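Local coordinates for alpha-galactosidase (Lactobacillus brevis, PDB 3MI6), which probably hydrolyses terminal, non-reducing alpha-D-galactose residues from alpha-D-galactosides, as a member of glycosyl hydrolase family 36, at residues R640-F645 with G649-W654; E555-Q560 with A667-L672. All coordinates share one frame; numbering follows the deposited sequence.

Contact 1 of 2, residues R640-F645 with G649-W654; sequences RIDSPF and GNVTSW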
ATOM      1  N   ARG D 640      16.179  14.245  12.370  1.00 30.12           N
ATOM      2  CA  ARG D 640      15.898  12.819  12.306  1.00 28.99           C
ATOM      3  C   ARG D 640      16.393  12.296  10.966  1.00 30.47           C
ATOM      4  O   ARG D 640      16.245  12.959   9.946  1.00 29.79           O
ATOM      5  CB  ARG D 640      14.396  12.550  12.412  1.00 29.31           C
ATOM      6  CG  ARG D 640      13.779  12.783  13.785  1.00 30.59           C
ATOM      7  CD  ARG D 640      12.253  12.778  13.687  1.00 28.04           C
ATOM      8  NE  ARG D 640      11.781  13.843  12.812  1.00 30.26           N
ATOM      9  CZ  ARG D 640      11.363  15.040  13.235  1.00 32.23           C
ATOM     10  NH1 ARG D 640      11.352  15.319  14.541  1.00 29.44           N
ATOM     11  NH2 ARG D 640      10.942  15.959  12.357  1.00 28.69           N
ATOM     12  N   ILE D 641      16.964  11.099  10.963  1.00 29.54           N
ATOM     13  CA  ILE D 641      17.458  10.514   9.735  1.00 29.55           C
ATOM     14  C   ILE D 641      16.692   9.207   9.470  1.00 32.76           C
ATOM     15  O   ILE D 641      15.638   9.226   8.823  1.00 33.91           O
ATOM     16  CB  ILE D 641      19.027  10.350   9.803  1.00 32.84           C
ATOM     17  CG1 ILE D 641      19.693  11.729   9.847  1.00 31.72           C
ATOM     18  CG2 ILE D 641      19.597   9.551   8.630  1.00 32.08           C
ATOM     19  CD1 ILE D 641      21.159  11.700  10.172  1.00 31.25           C
ATOM     20  N   ASP D 642      17.211   8.091   9.983  1.00 30.82           N
ATOM     21  CA  ASP D 642      16.567   6.782   9.877  1.00 31.53           C
ATOM     22  C   ASP D 642      15.490   6.615  10.957  1.00 31.19           C
ATOM     23  O   ASP D 642      15.751   6.866  12.143  1.00 29.66           O
ATOM     24  CB  ASP D 642      17.619   5.665  10.010  1.00 30.29           C
ATOM     25  CG  ASP D 642      18.676   5.719   8.903  1.00 39.03           C
ATOM     26  OD1 ASP D 642      18.311   5.382   7.747  1.00 40.50           O
ATOM     27  OD2 ASP D 642      19.864   6.081   9.182  1.00 35.73           O
ATOM     28  N   SER D 643      14.299   6.170  10.556  1.00 29.12           N
ATOM     29  CA  SER D 643      13.142   6.133  11.457  1.00 28.50           C
ATOM     30  C   SER D 643      12.660   4.743  11.838  1.00 30.72           C
ATOM     31  O   SER D 643      12.410   3.925  10.964  1.00 34.92           O
ATOM     32  CB  SER D 643      11.973   6.860  10.821  1.00 29.31           C
ATOM     33  OG  SER D 643      10.816   6.696  11.611  1.00 33.46           O
ATOM     34  N   PRO D 644      12.490   4.484  13.144  1.00 31.76           N
ATOM     35  CA  PRO D 644      11.980   3.199  13.629  1.00 32.16           C
ATOM     36  C   PRO D 644      10.510   3.038  13.283  1.00 34.05           C
ATOM     37  O   PRO D 644       9.922   1.994  13.580  1.00 34.66           O
ATOM     38  CB  PRO D 644      12.095   3.339  15.139  1.00 30.07           C
ATOM     39  CG  PRO D 644      11.890   4.765  15.359  1.00 30.80           C
ATOM     40  CD  PRO D 644      12.616   5.451  14.244  1.00 30.06           C
ATOM     41  N   PHE D 645       9.923   4.063  12.665  1.00 33.08           N
ATOM     42  CA  PHE D 645       8.513   4.023  12.296  1.00 32.17           C
ATOM     43  C   PHE D 645       8.298   3.809  10.803  1.00 34.51           C
ATOM     44  O   PHE D 645       7.153   3.790  10.341  1.00 37.80           O
ATOM     45  CB  PHE D 645       7.809   5.299  12.747  1.00 29.70           C
ATOM     46  CG  PHE D 645       7.867   5.528  14.220  1.00 29.76           C
ATOM     47  CD1 PHE D 645       7.170   4.709  15.094  1.00 29.49           C
ATOM     48  CD2 PHE D 645       8.611   6.578  14.748  1.00 32.09           C
ATOM     49  CE1 PHE D 645       7.218   4.939  16.482  1.00 30.29           C
ATOM     50  CE2 PHE D 645       8.662   6.812  16.143  1.00 30.87           C
ATOM     51  CZ  PHE D 645       7.973   5.996  16.999  1.00 27.93           C
ATOM     52  N   GLY D 649      11.934  -0.746  10.903  1.00 35.82           N
ATOM     53  CA  GLY D 649      12.219  -0.088  12.162  1.00 36.65           C
ATOM     54  C   GLY D 649      13.413  -0.639  12.928  1.00 37.36           C
ATOM     55  O   GLY D 649      13.515  -0.451  14.137  1.00 36.54           O
ATOM     56  N   ASN D 650      14.330  -1.307  12.240  1.00 37.04           N
ATOM     57  CA  ASN D 650      15.475  -1.890  12.924  1.00 35.83           C
ATOM     58  C   ASN D 650      16.543  -0.838  13.233  1.00 35.11           C
ATOM     59  O   ASN D 650      17.271  -0.935  14.231  1.00 33.94           O
ATOM     60  CB  ASN D 650      16.064  -3.038  12.108  1.00 36.30           C
ATOM     61  CG  ASN D 650      16.906  -3.981  12.950  1.00 38.32           C
ATOM     62  OD1 ASN D 650      18.016  -4.360  12.556  1.00 40.52           O
ATOM     63  ND2 ASN D 650      16.382  -4.373  14.112  1.00 35.51           N
ATOM     64  N   VAL D 651      16.610   0.191  12.398  1.00 34.86           N
ATOM     65  CA  VAL D 651      17.631   1.217  12.570  1.00 33.95           C
ATOM     66  C   VAL D 651      17.028   2.599  12.834  1.00 32.42           C
ATOM     67  O   VAL D 651      16.194   3.073  12.055  1.00 32.58           O
ATOM     68  CB  VAL D 651      18.584   1.259  11.341  1.00 29.46           C
ATOM     69  CG1 VAL D 651      19.662   2.299  11.539  1.00 24.77           C
ATOM     70  CG2 VAL D 651      19.189  -0.106  11.129  1.00 30.03           C
ATOM     71  N   THR D 652      17.446   3.227  13.937  1.00 27.97           N
ATOM     72  CA  THR D 652      17.050   4.594  14.261  1.00 28.39           C
ATOM     73  C   THR D 652      18.294   5.437  14.260  1.00 28.95           C
ATOM     74  O   THR D 652      19.289   5.042  14.846  1.00 29.30           O
ATOM     75  CB  THR D 652      16.449   4.705  15.686  1.00 31.18           C
ATOM     76  OG1 THR D 652      15.148   4.117  15.714  1.00 33.59           O
ATOM     77  CG2 THR D 652      16.322   6.162  16.122  1.00 28.40           C
ATOM     78  N   SER D 653      18.258   6.606  13.629  1.00 28.30           N
ATOM     79  CA  SER D 653      19.420   7.471  13.699  1.00 27.13           C
ATOM     80  C   SER D 653      19.065   8.930  13.670  1.00 30.30           C
ATOM     81  O   SER D 653      18.092   9.333  13.037  1.00 32.30           O
ATOM     82  CB  SER D 653      20.397   7.159  12.571  1.00 29.90           C
ATOM     83  OG  SER D 653      19.884   7.594  11.327  1.00 32.38           O
ATOM     84  N   TRP D 654      19.867   9.726  14.363  1.00 31.07           N
ATOM     85  CA  TRP D 654      19.723  11.165  14.275  1.00 30.47           C
ATOM     86  C   TRP D 654      20.974  11.997  14.529  1.00 31.48           C
ATOM     87  O   TRP D 654      22.065  11.463  14.789  1.00 30.51           O
ATOM     88  CB  TRP D 654      18.551  11.699  15.110  1.00 31.76           C
ATOM     89  CG  TRP D 654      18.026  10.959  16.320  1.00 33.17           C
ATOM     90  CD1 TRP D 654      16.711  10.545  16.542  1.00 39.10           C
ATOM     91  CD2 TRP D 654      18.740  10.616  17.495  1.00 29.76           C
ATOM     92  NE1 TRP D 654      16.582   9.954  17.794  1.00 34.28           N
ATOM     93  CE2 TRP D 654      17.815   9.981  18.393  1.00 33.40           C
ATOM     94  CE3 TRP D 654      20.057  10.762  17.881  1.00 28.34           C
ATOM     95  CZ2 TRP D 654      18.189   9.515  19.633  1.00 30.75           C
ATOM     96  CZ3 TRP D 654      20.421  10.301  19.094  1.00 31.61           C
ATOM     97  CH2 TRP D 654      19.496   9.691  19.972  1.00 34.40           C
TER
HETATM   98  O   HOH W   1      14.631   2.167   9.973  1.00 31.96           O
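R640 and W654 face each other as an antiparallel non-hydrogen-bonded pair, CA to CA 4.6 Å, and from there 640-645 and 649-654 run in nearly opposite directions, 160° apart. The pairing is then interrupted, because I641 and D642 both face S653. The N of I641 donates to the O of S653 (2.9 Å), while the N of S653 donates to the O of D642 (2.9 Å). This is a classic beta bulge, just past the end of strand 637-640, the outermost strand of the C-terminal antiparallel sheet within the chain, and opposite strand 651-657. Farther on, a water joins the two segments, donating to the O of V651 (2.8 Å) and to the O of S643. G649 has a positive phi of 68°, which glycine adopts easily.

S653 suits the bulge because its small hydroxyl can both accept and donate. With chi1 at 72°, OG sits between its own N and carbonyl carbon; there it accepts from the N of D642 (3.0 Å) and donates to OD2 of D642 (2.6 Å), meeting the carboxylate on its anti side and somewhat out of its plane. The CB and CD edge of the P644 ring packs on OG1 of T652 (CB to OG1 3.2 Å), which is set beside the backbone N of T652; proline suits a residue with no strand pairing, having no N-H to offer. Both also touch F561 of helix 553-566. S643, whose CB points away from 649-654, accepts through OG from the N of F645 (3.0 Å), an ST turn. The long R640 side chain forms a salt bridge with D242.

Contact 2 of 2, residues E555-Q560 with A667-L672; sequences ERLLIQ and ARYQLL
L557 lays one methyl over the flat face of Y669 and the other beside the root of that ring. CD1 stands 3.8 Å from the centroid of the Y669 ring, 15° off its normal: a CH-pi contact, displaced slightly toward the CG and CD2 side. CD2 of the same leucine meets CB of Y669 at 3.7 Å, so one methyl lies over the ring and the other against CB, on which the ring is carried. Leucine suits this position because its two branches can serve two neighbours, and CD2 also reaches CD2 of L671 at 4.0 Å. The side chains of L557 and L671 run past one another antiparallel, their CD2 methyls touching, whereas L557 and Y669 meet at a slant.

Y669 and L671 are two residues apart, and both turn their side chains toward the helix while Q670 between them points away, the alternation expected of extended chain. Helix 553-566 follows strand 544-546 of the closed (beta/alpha)8 barrel and precedes strand 572-576; its side here rests on the C-terminal antiparallel sheet, so the patch is a domain interface, away from the predicted catalytic residues.

With chi1 at -45°, CG of Y669 lies beside its own N and anti to the carbonyl carbon, turning the ring toward L557. Tyrosine adds a polar tip to an otherwise apolar patch: its OH is hydrogen-bonded to the O of A595, and V596 of helix 590-597 packs on both L557 and Y669. On the neighbouring strand 651-657, W654 meets the Y669 ring edge-to-face and T652 touches L557. E555 pairs with R586 and also bonds H674 of the second subunit.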
ATOM      1  N   GLU D 555      13.369   1.143  23.965  1.00 32.97           N
ATOM      2  CA  GLU D 555      12.055   1.769  23.988  1.00 30.69           C
ATOM      3  C   GLU D 555      12.140   3.295  23.857  1.00 31.88           C
ATOM      4  O   GLU D 555      11.290   3.924  23.213  1.00 30.04           O
ATOM      5  CB  GLU D 555      11.318   1.407  25.277  1.00 31.82           C
ATOM      6  CG  GLU D 555      11.121  -0.078  25.495  1.00 35.19           C
ATOM      7  CD  GLU D 555      10.235  -0.733  24.436  1.00 37.05           C
ATOM      8  OE1 GLU D 555       9.344  -0.059  23.867  1.00 34.55           O
ATOM      9  OE2 GLU D 555      10.423  -1.945  24.191  1.00 40.91           O
ATOM     10  N   ARG D 556      13.147   3.893  24.491  1.00 31.54           N
ATOM     11  CA  ARG D 556      13.296   5.341  24.460  1.00 30.63           C
ATOM     12  C   ARG D 556      13.554   5.826  23.026  1.00 30.81           C
ATOM     13  O   ARG D 556      12.992   6.830  22.591  1.00 31.49           O
ATOM     14  CB  ARG D 556      14.397   5.819  25.417  1.00 28.71           C
ATOM     15  CG  ARG D 556      14.020   5.829  26.882  1.00 30.91           C
ATOM     16  CD  ARG D 556      12.860   6.785  27.191  1.00 31.32           C
ATOM     17  NE  ARG D 556      13.294   8.147  27.479  1.00 32.06           N
ATOM     18  CZ  ARG D 556      13.044   8.798  28.609  1.00 32.79           C
ATOM     19  NH1 ARG D 556      12.362   8.225  29.578  1.00 36.40           N
ATOM     20  NH2 ARG D 556      13.476  10.030  28.774  1.00 34.15           N
ATOM     21  N   LEU D 557      14.400   5.118  22.296  1.00 28.32           N
ATOM     22  CA  LEU D 557      14.568   5.405  20.887  1.00 28.68           C
ATOM     23  C   LEU D 557      13.213   5.736  20.270  1.00 30.59           C
ATOM     24  O   LEU D 557      13.016   6.825  19.718  1.00 30.95           O
ATOM     25  CB  LEU D 557      15.167   4.197  20.177  1.00 31.75           C
ATOM     26  CG  LEU D 557      16.607   4.226  19.662  1.00 32.60           C
ATOM     27  CD1 LEU D 557      17.373   5.446  20.164  1.00 30.14           C
ATOM     28  CD2 LEU D 557      17.320   2.908  20.013  1.00 31.56           C
ATOM     29  N   LEU D 558      12.264   4.811  20.362  1.00 28.61           N
ATOM     30  CA  LEU D 558      10.959   5.079  19.776  1.00 26.13           C
ATOM     31  C   LEU D 558      10.296   6.311  20.397  1.00 28.08           C
ATOM     32  O   LEU D 558       9.837   7.192  19.674  1.00 29.39           O
ATOM     33  CB  LEU D 558      10.066   3.845  19.832  1.00 26.81           C
ATOM     34  CG  LEU D 558      10.326   2.764  18.774  1.00 25.51           C
ATOM     35  CD1 LEU D 558      11.751   2.256  18.822  1.00 27.30           C
ATOM     36  CD2 LEU D 558       9.379   1.618  18.928  1.00 26.01           C
ATOM     37  N   ILE D 559      10.285   6.397  21.728  1.00 30.84           N
ATOM     38  CA  ILE D 559       9.591   7.478  22.428  1.00 28.74           C
ATOM     39  C   ILE D 559      10.178   8.856  22.111  1.00 29.12           C
ATOM     40  O   ILE D 559       9.443   9.810  21.848  1.00 28.33           O
ATOM     41  CB  ILE D 559       9.559   7.245  23.946  1.00 27.56           C
ATOM     42  CG1 ILE D 559       8.768   5.974  24.257  1.00 29.83           C
ATOM     43  CG2 ILE D 559       8.873   8.396  24.627  1.00 27.75           C
ATOM     44  CD1 ILE D 559       8.875   5.460  25.677  1.00 26.32           C
ATOM     45  N   GLN D 560      11.503   8.951  22.114  1.00 28.29           N
ATOM     46  CA  GLN D 560      12.186  10.203  21.792  1.00 28.69           C
ATOM     47  C   GLN D 560      12.067  10.599  20.307  1.00 29.95           C
ATOM     48  O   GLN D 560      11.817  11.767  19.967  1.00 27.80           O
ATOM     49  CB  GLN D 560      13.637  10.149  22.258  1.00 25.21           C
ATOM     50  CG  GLN D 560      13.737  10.042  23.777  1.00 29.08           C
ATOM     51  CD  GLN D 560      15.170   9.895  24.286  1.00 31.05           C
ATOM     52  OE1 GLN D 560      15.411   9.301  25.344  1.00 31.09           O
ATOM     53  NE2 GLN D 560      16.124  10.442  23.537  1.00 29.06           N
ATOM     54  N   ALA D 667      24.186   9.764  15.503  1.00 29.12           N
ATOM     55  CA  ALA D 667      24.135   8.495  16.197  1.00 27.73           C
ATOM     56  C   ALA D 667      23.265   7.573  15.399  1.00 28.44           C
ATOM     57  O   ALA D 667      22.218   7.988  14.931  1.00 30.55           O
ATOM     58  CB  ALA D 667      23.580   8.671  17.584  1.00 27.92           C
ATOM     59  N   ARG D 668      23.727   6.337  15.224  1.00 27.10           N
ATOM     60  CA  ARG D 668      22.955   5.278  14.598  1.00 26.50           C
ATOM     61  C   ARG D 668      22.794   4.148  15.615  1.00 29.42           C
ATOM     62  O   ARG D 668      23.767   3.662  16.181  1.00 30.73           O
ATOM     63  CB  ARG D 668      23.689   4.772  13.373  1.00 25.92           C
ATOM     64  CG  ARG D 668      22.972   3.760  12.559  1.00 24.31           C
ATOM     65  CD  ARG D 668      23.841   3.408  11.361  1.00 26.70           C
ATOM     66  NE  ARG D 668      23.190   2.496  10.426  1.00 28.16           N
ATOM     67  CZ  ARG D 668      23.338   1.172  10.445  1.00 30.31           C
ATOM     68  NH1 ARG D 668      24.116   0.599  11.351  1.00 31.23           N
ATOM     69  NH2 ARG D 668      22.697   0.422   9.561  1.00 31.08           N
ATOM     70  N   TYR D 669      21.557   3.743  15.858  1.00 28.98           N
ATOM     71  CA  TYR D 669      21.269   2.643  16.758  1.00 29.03           C
ATOM     72  C   TYR D 669      20.615   1.533  15.959  1.00 28.88           C
ATOM     73  O   TYR D 669      19.663   1.770  15.230  1.00 30.40           O
ATOM     74  CB  TYR D 669      20.312   3.098  17.874  1.00 31.62           C
ATOM     75  CG  TYR D 669      20.666   4.433  18.493  1.00 30.00           C
ATOM     76  CD1 TYR D 669      21.391   4.491  19.661  1.00 30.55           C
ATOM     77  CD2 TYR D 669      20.295   5.630  17.890  1.00 29.53           C
ATOM     78  CE1 TYR D 669      21.733   5.692  20.222  1.00 31.03           C
ATOM     79  CE2 TYR D 669      20.631   6.841  18.445  1.00 27.45           C
ATOM     80  CZ  TYR D 669      21.348   6.866  19.616  1.00 30.04           C
ATOM     81  OH  TYR D 669      21.703   8.064  20.213  1.00 32.16           O
ATOM     82  N   GLN D 670      21.123   0.316  16.082  1.00 31.95           N
ATOM     83  CA  GLN D 670      20.458  -0.813  15.460  1.00 32.13           C
ATOM     84  C   GLN D 670      19.926  -1.679  16.581  1.00 33.30           C
ATOM     85  O   GLN D 670      20.647  -1.947  17.557  1.00 31.34           O
ATOM     86  CB  GLN D 670      21.416  -1.594  14.575  1.00 29.58           C
ATOM     87  CG  GLN D 670      20.759  -2.693  13.757  1.00 35.17           C
ATOM     88  CD  GLN D 670      21.774  -3.493  12.918  1.00 42.05           C
ATOM     89  OE1 GLN D 670      22.720  -4.080  13.469  1.00 40.25           O
ATOM     90  NE2 GLN D 670      21.581  -3.508  11.584  1.00 35.70           N
ATOM     91  N   LEU D 671      18.669  -2.105  16.464  1.00 32.38           N
ATOM     92  CA  LEU D 671      18.089  -2.903  17.535  1.00 35.04           C
ATOM     93  C   LEU D 671      18.561  -4.367  17.503  1.00 37.32           C
ATOM     94  O   LEU D 671      19.005  -4.914  18.519  1.00 36.51           O
ATOM     95  CB  LEU D 671      16.569  -2.816  17.523  1.00 33.00           C
ATOM     96  CG  LEU D 671      15.963  -1.427  17.734  1.00 36.23           C
ATOM     97  CD1 LEU D 671      14.436  -1.504  17.674  1.00 34.84           C
ATOM     98  CD2 LEU D 671      16.418  -0.820  19.047  1.00 31.73           C
ATOM     99  N   LEU D 672      18.479  -4.994  16.335  1.00 33.81           N
ATOM    100  CA  LEU D 672      18.782  -6.406  16.219  1.00 33.40           C
ATOM    101  C   LEU D 672      19.939  -6.531  15.261  1.00 37.95           C
ATOM    102  O   LEU D 672      19.925  -5.925  14.193  1.00 42.22           O
ATOM    103  CB  LEU D 672      17.564  -7.143  15.660  1.00 35.83           C
ATOM    104  CG  LEU D 672      16.696  -7.942  16.644  1.00 36.54           C
ATOM    105  CD1 LEU D 672      16.668  -7.320  18.046  1.00 35.11           C
ATOM    106  CD2 LEU D 672      15.295  -8.153  16.095  1.00 30.04           C
TER

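How the contacts relate
Following the chain from the N terminus, the barrel helix holding 555-560 comes first. The polypeptide then completes the last barrel strands and their helices before entering the C-terminal sheet at strand 637-640. Contact 1 closes a short loop there, joining 640-645 to the start of strand 651-657. The next strand, 663-670, runs beside that one, and its end returns to the helix in contact 2, closing a loop of more than a hundred residues within which contact 1 is nested. The contacts lie about 7 Å apart, centre to centre, and the N of Y669 probably bonds to the O of T652 at 2.8 Å. Both contacts therefore share one sheet, and contact 2 ties it to the barrel.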